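Local coordinates for actin-binding protein (Saccharomyces cerevisiae, PDB 1HQZ) that binds actin filaments but not monomers and recruits the ARP2/3 complex to filament sides, the piece described here being its N-terminal cofilin-homology domain, at residues L3-D16 with S98-F111. Numbering follows the deposited sequence.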
# COMPACT_ATOMS: atom_id res chain seq x y z
N LEU A 3 10.34 -2.34 -20.06
CA LEU A 3 9.23 -3.13 -19.44
C LEU A 3 7.92 -2.35 -19.43
O LEU A 3 7.71 -1.46 -20.25
CB LEU A 3 9.63 -3.55 -18.02
CG LEU A 3 10.61 -2.65 -17.26
CD1 LEU A 3 10.03 -1.26 -17.12
CD2 LEU A 3 10.92 -3.26 -15.90
N GLU A 4 7.03 -2.69 -18.50
CA GLU A 4 5.73 -2.03 -18.40
C GLU A 4 5.70 -1.08 -17.20
O GLU A 4 5.34 -1.48 -16.09
CB GLU A 4 4.64 -3.09 -18.27
CG GLU A 4 3.28 -2.68 -18.80
CD GLU A 4 2.33 -3.86 -18.96
OE1 GLU A 4 1.92 -4.45 -17.93
OE2 GLU A 4 2.01 -4.22 -20.11
N PRO A 5 6.07 0.20 -17.42
CA PRO A 5 6.09 1.22 -16.37
C PRO A 5 4.73 1.45 -15.73
O PRO A 5 3.70 1.33 -16.39
CB PRO A 5 6.59 2.47 -17.11
CG PRO A 5 7.39 1.90 -18.24
CD PRO A 5 6.52 0.76 -18.70
N ILE A 6 4.73 1.79 -14.44
CA ILE A 6 3.49 2.04 -13.73
C ILE A 6 3.02 3.46 -13.96
O ILE A 6 3.83 4.38 -14.07
CB ILE A 6 3.64 1.82 -12.21
CG1 ILE A 6 2.28 2.03 -11.53
CG2 ILE A 6 4.66 2.81 -11.64
CD1 ILE A 6 2.31 1.88 -10.02
N ASP A 7 1.71 3.65 -14.03
CA ASP A 7 1.17 4.98 -14.23
C ASP A 7 0.38 5.41 -13.00
O ASP A 7 -0.73 4.93 -12.78
CB ASP A 7 0.28 5.03 -15.48
CG ASP A 7 -0.58 6.28 -15.53
OD1 ASP A 7 -0.13 7.35 -15.05
OD2 ASP A 7 -1.71 6.19 -16.06
N TYR A 8 0.96 6.31 -12.22
CA TYR A 8 0.30 6.82 -11.02
C TYR A 8 0.23 8.35 -11.03
O TYR A 8 -0.02 8.97 -9.99
CB TYR A 8 1.03 6.35 -9.75
CG TYR A 8 2.52 6.61 -9.73
CD1 TYR A 8 3.04 7.89 -9.85
CD2 TYR A 8 3.42 5.56 -9.56
CE1 TYR A 8 4.42 8.13 -9.81
CE2 TYR A 8 4.79 5.78 -9.52
CZ TYR A 8 5.28 7.06 -9.64
OH TYR A 8 6.64 7.28 -9.58
N THR A 9 0.46 8.95 -12.19
CA THR A 9 0.42 10.41 -12.29
C THR A 9 -0.87 10.91 -12.92
O THR A 9 -1.30 12.04 -12.66
CB THR A 9 1.64 10.94 -13.07
OG1 THR A 9 1.73 10.27 -14.33
CG2 THR A 9 2.92 10.71 -12.28
N THR A 10 -1.49 10.07 -13.74
CA THR A 10 -2.75 10.41 -14.40
C THR A 10 -3.79 10.78 -13.36
O THR A 10 -4.49 11.79 -13.48
CB THR A 10 -3.28 9.23 -15.23
OG1 THR A 10 -2.43 9.00 -16.35
CG2 THR A 10 -4.70 9.50 -15.71
N HIS A 11 -3.89 9.94 -12.33
CA HIS A 11 -4.84 10.17 -11.25
C HIS A 11 -4.12 10.60 -9.98
O HIS A 11 -4.53 10.25 -8.87
CB HIS A 11 -5.66 8.91 -11.01
CG HIS A 11 -6.49 8.48 -12.18
ND1 HIS A 11 -7.54 9.23 -12.66
CD2 HIS A 11 -6.41 7.39 -12.98
CE1 HIS A 11 -8.08 8.61 -13.70
NE2 HIS A 11 -7.42 7.50 -13.91
N SER A 12 -3.05 11.37 -10.15
CA SER A 12 -2.26 11.87 -9.03
C SER A 12 -3.12 12.67 -8.05
O SER A 12 -2.87 12.65 -6.84
CB SER A 12 -1.14 12.75 -9.57
OG SER A 12 -1.69 13.82 -10.33
N ARG A 13 -4.12 13.36 -8.58
CA ARG A 13 -5.01 14.18 -7.76
C ARG A 13 -5.73 13.32 -6.73
O ARG A 13 -5.69 13.61 -5.53
CB ARG A 13 -6.06 14.87 -8.64
CG ARG A 13 -6.43 16.27 -8.20
CD ARG A 13 -5.31 17.25 -8.53
NE ARG A 13 -4.96 17.20 -9.95
CZ ARG A 13 -3.93 17.84 -10.49
NH1 ARG A 13 -3.13 18.58 -9.74
NH2 ARG A 13 -3.69 17.73 -11.79
N GLU A 14 -6.39 12.27 -7.20
CA GLU A 14 -7.12 11.37 -6.32
C GLU A 14 -6.17 10.64 -5.38
O GLU A 14 -6.43 10.53 -4.18
CB GLU A 14 -7.90 10.33 -7.13
CG GLU A 14 -8.89 10.90 -8.13
CD GLU A 14 -8.22 11.44 -9.39
OE1 GLU A 14 -7.58 12.51 -9.32
OE2 GLU A 14 -8.33 10.78 -10.44
N ILE A 15 -5.06 10.15 -5.92
CA ILE A 15 -4.08 9.43 -5.12
C ILE A 15 -3.46 10.28 -4.01
O ILE A 15 -3.53 9.91 -2.84
CB ILE A 15 -2.95 8.84 -6.00
CG1 ILE A 15 -3.51 7.75 -6.92
CG2 ILE A 15 -1.85 8.26 -5.11
CD1 ILE A 15 -2.47 7.10 -7.78
N ASP A 16 -2.85 11.41 -4.38
CA ASP A 16 -2.21 12.28 -3.40
C ASP A 16 -3.15 12.75 -2.30
O ASP A 16 -2.74 12.93 -1.15
CB ASP A 16 -1.58 13.50 -4.07
CG ASP A 16 -0.49 13.12 -5.06
OD1 ASP A 16 0.16 12.07 -4.85
OD2 ASP A 16 -0.27 13.87 -6.03
N SER A 98 7.21 -6.53 -14.00
CA SER A 98 7.61 -5.14 -13.81
C SER A 98 7.43 -4.69 -12.37
O SER A 98 7.79 -3.56 -12.02
CB SER A 98 6.81 -4.23 -14.74
OG SER A 98 6.99 -4.60 -16.10
N PHE A 99 6.90 -5.58 -11.55
CA PHE A 99 6.63 -5.31 -10.14
C PHE A 99 7.80 -4.77 -9.33
O PHE A 99 7.67 -3.74 -8.67
CB PHE A 99 6.09 -6.56 -9.45
CG PHE A 99 5.92 -6.40 -7.96
CD1 PHE A 99 4.93 -5.57 -7.45
CD2 PHE A 99 6.76 -7.07 -7.08
CE1 PHE A 99 4.78 -5.41 -6.06
CE2 PHE A 99 6.62 -6.91 -5.70
CZ PHE A 99 5.63 -6.08 -5.19
N ALA A 100 8.93 -5.46 -9.34
CA ALA A 100 10.10 -5.02 -8.58
C ALA A 100 10.44 -3.58 -8.94
O ALA A 100 10.70 -2.76 -8.07
CB ALA A 100 11.29 -5.93 -8.86
N ALA A 101 10.43 -3.28 -10.24
CA ALA A 101 10.74 -1.92 -10.69
C ALA A 101 9.67 -0.93 -10.26
O ALA A 101 9.98 0.15 -9.74
CB ALA A 101 10.90 -1.90 -12.22
N ASN A 102 8.40 -1.29 -10.46
CA ASN A 102 7.30 -0.39 -10.11
C ASN A 102 7.09 -0.18 -8.61
O ASN A 102 6.69 0.91 -8.18
CB ASN A 102 6.00 -0.86 -10.75
CG ASN A 102 6.00 -0.67 -12.26
OD1 ASN A 102 6.57 0.29 -12.77
ND2 ASN A 102 5.36 -1.58 -12.98
N PHE A 103 7.36 -1.20 -7.82
CA PHE A 103 7.19 -1.07 -6.38
C PHE A 103 8.25 -0.08 -5.90
O PHE A 103 7.98 0.76 -5.06
CB PHE A 103 7.36 -2.44 -5.69
CG PHE A 103 7.00 -2.44 -4.22
CD1 PHE A 103 6.20 -1.45 -3.68
CD2 PHE A 103 7.43 -3.48 -3.39
CE1 PHE A 103 5.82 -1.48 -2.33
CE2 PHE A 103 7.05 -3.52 -2.03
CZ PHE A 103 6.25 -2.52 -1.51
N ALA A 104 9.45 -0.18 -6.45
CA ALA A 104 10.53 0.72 -6.09
C ALA A 104 10.09 2.15 -6.42
O ALA A 104 10.28 3.07 -5.62
CB ALA A 104 11.80 0.36 -6.85
N ALA A 105 9.49 2.33 -7.59
CA ALA A 105 9.01 3.65 -8.01
C ALA A 105 7.97 4.21 -7.04
O ALA A 105 8.03 5.39 -6.65
CB ALA A 105 8.42 3.58 -9.42
N VAL A 106 7.01 3.38 -6.66
CA VAL A 106 5.97 3.79 -5.73
C VAL A 106 6.58 4.18 -4.37
O VAL A 106 6.16 5.14 -3.74
CB VAL A 106 4.96 2.67 -5.48
CG1 VAL A 106 4.00 3.07 -4.35
CG2 VAL A 106 4.19 2.38 -6.75
N ALA A 107 7.56 3.40 -3.93
CA ALA A 107 8.18 3.66 -2.65
C ALA A 107 9.06 4.91 -2.65
O ALA A 107 9.14 5.61 -1.65
CB ALA A 107 9.00 2.44 -2.21
N ASN A 108 9.70 5.20 -3.78
CA ASN A 108 10.57 6.36 -3.87
C ASN A 108 9.89 7.65 -4.34
O ASN A 108 10.32 8.74 -3.97
CB ASN A 108 11.77 6.09 -4.81
CG ASN A 108 12.52 4.81 -4.47
OD1 ASN A 108 12.74 4.47 -3.30
ND2 ASN A 108 12.94 4.09 -5.51
N ASN A 109 8.84 7.53 -5.14
CA ASN A 109 8.19 8.73 -5.67
C ASN A 109 6.75 9.01 -5.25
O ASN A 109 6.33 10.17 -5.25
CB ASN A 109 8.23 8.70 -7.20
CG ASN A 109 9.57 8.27 -7.73
OD1 ASN A 109 10.60 8.84 -7.41
ND2 ASN A 109 9.57 7.23 -8.57
N LEU A 110 5.99 7.98 -4.91
CA LEU A 110 4.59 8.19 -4.55
C LEU A 110 4.28 8.10 -3.06
O LEU A 110 3.91 9.10 -2.43
CB LEU A 110 3.72 7.20 -5.33
CG LEU A 110 2.20 7.37 -5.22
CD1 LEU A 110 1.78 8.71 -5.82
CD2 LEU A 110 1.49 6.23 -5.95
N PHE A 111 4.41 6.90 -2.48
CA PHE A 111 4.12 6.72 -1.06
C PHE A 111 5.36 6.94 -0.21
O PHE A 111 5.76 6.06 0.55
CB PHE A 111 3.58 5.31 -0.80
CG PHE A 111 2.23 5.04 -1.43
CD1 PHE A 111 1.77 3.73 -1.57
CD2 PHE A 111 1.42 6.08 -1.84
CE1 PHE A 111 0.50 3.48 -2.12
CE2 PHE A 111 0.16 5.84 -2.39
CZ PHE A 111 -0.30 4.53 -2.53
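Asn102 uses both ends of its side-chain amide on the backbone of the N-terminal arm. Asn102 ND2 gives a nearly straight bond (175°) to Glu4 O at 3.1 Å, lying in the amide plane and in the carbonyl plane. OD1 accepts a weak, bent bond from Ile6 N. One turn earlier, Ser98 OG receives Glu4 N at 3.1 Å and is also bonded to Lys94 O of its own helix. With an alanine at Asn102, Glu4 O and Ile6 N would probably both lose these partners, and the arm would be held less firmly at this point.

This is the ADF-H (cofilin) fold, a mixed sheet with helices on its two faces. Here the extended arm runs along helix 93-110 before helix 12-24 begins, with His11 as N-cap.

The tight part is apolar. Ile6 has CG1 anti to the backbone N (chi1 -177°), which carries CD1 to Val106 CG2 at 3.8 Å; Tyr43 and Tyr66 also touch this side chain. Leu110 spreads its two methyls over two neighbours. Leu110 CD2 meets Tyr8 CB at 3.8 Å, and Leu110 CD1 meets Ile15 CG2 at 3.7 Å.

The solvent side is looser. Leu3, exposed, rests CD2 on Ala101 CB at 3.9 Å. The side chains of exposed Asn109 and Tyr8 cross at about a right angle, ring and amide planes 46° apart. Asn109 ND2 donates to Tyr8 OH at 3.1 Å, tilted from the amide plane.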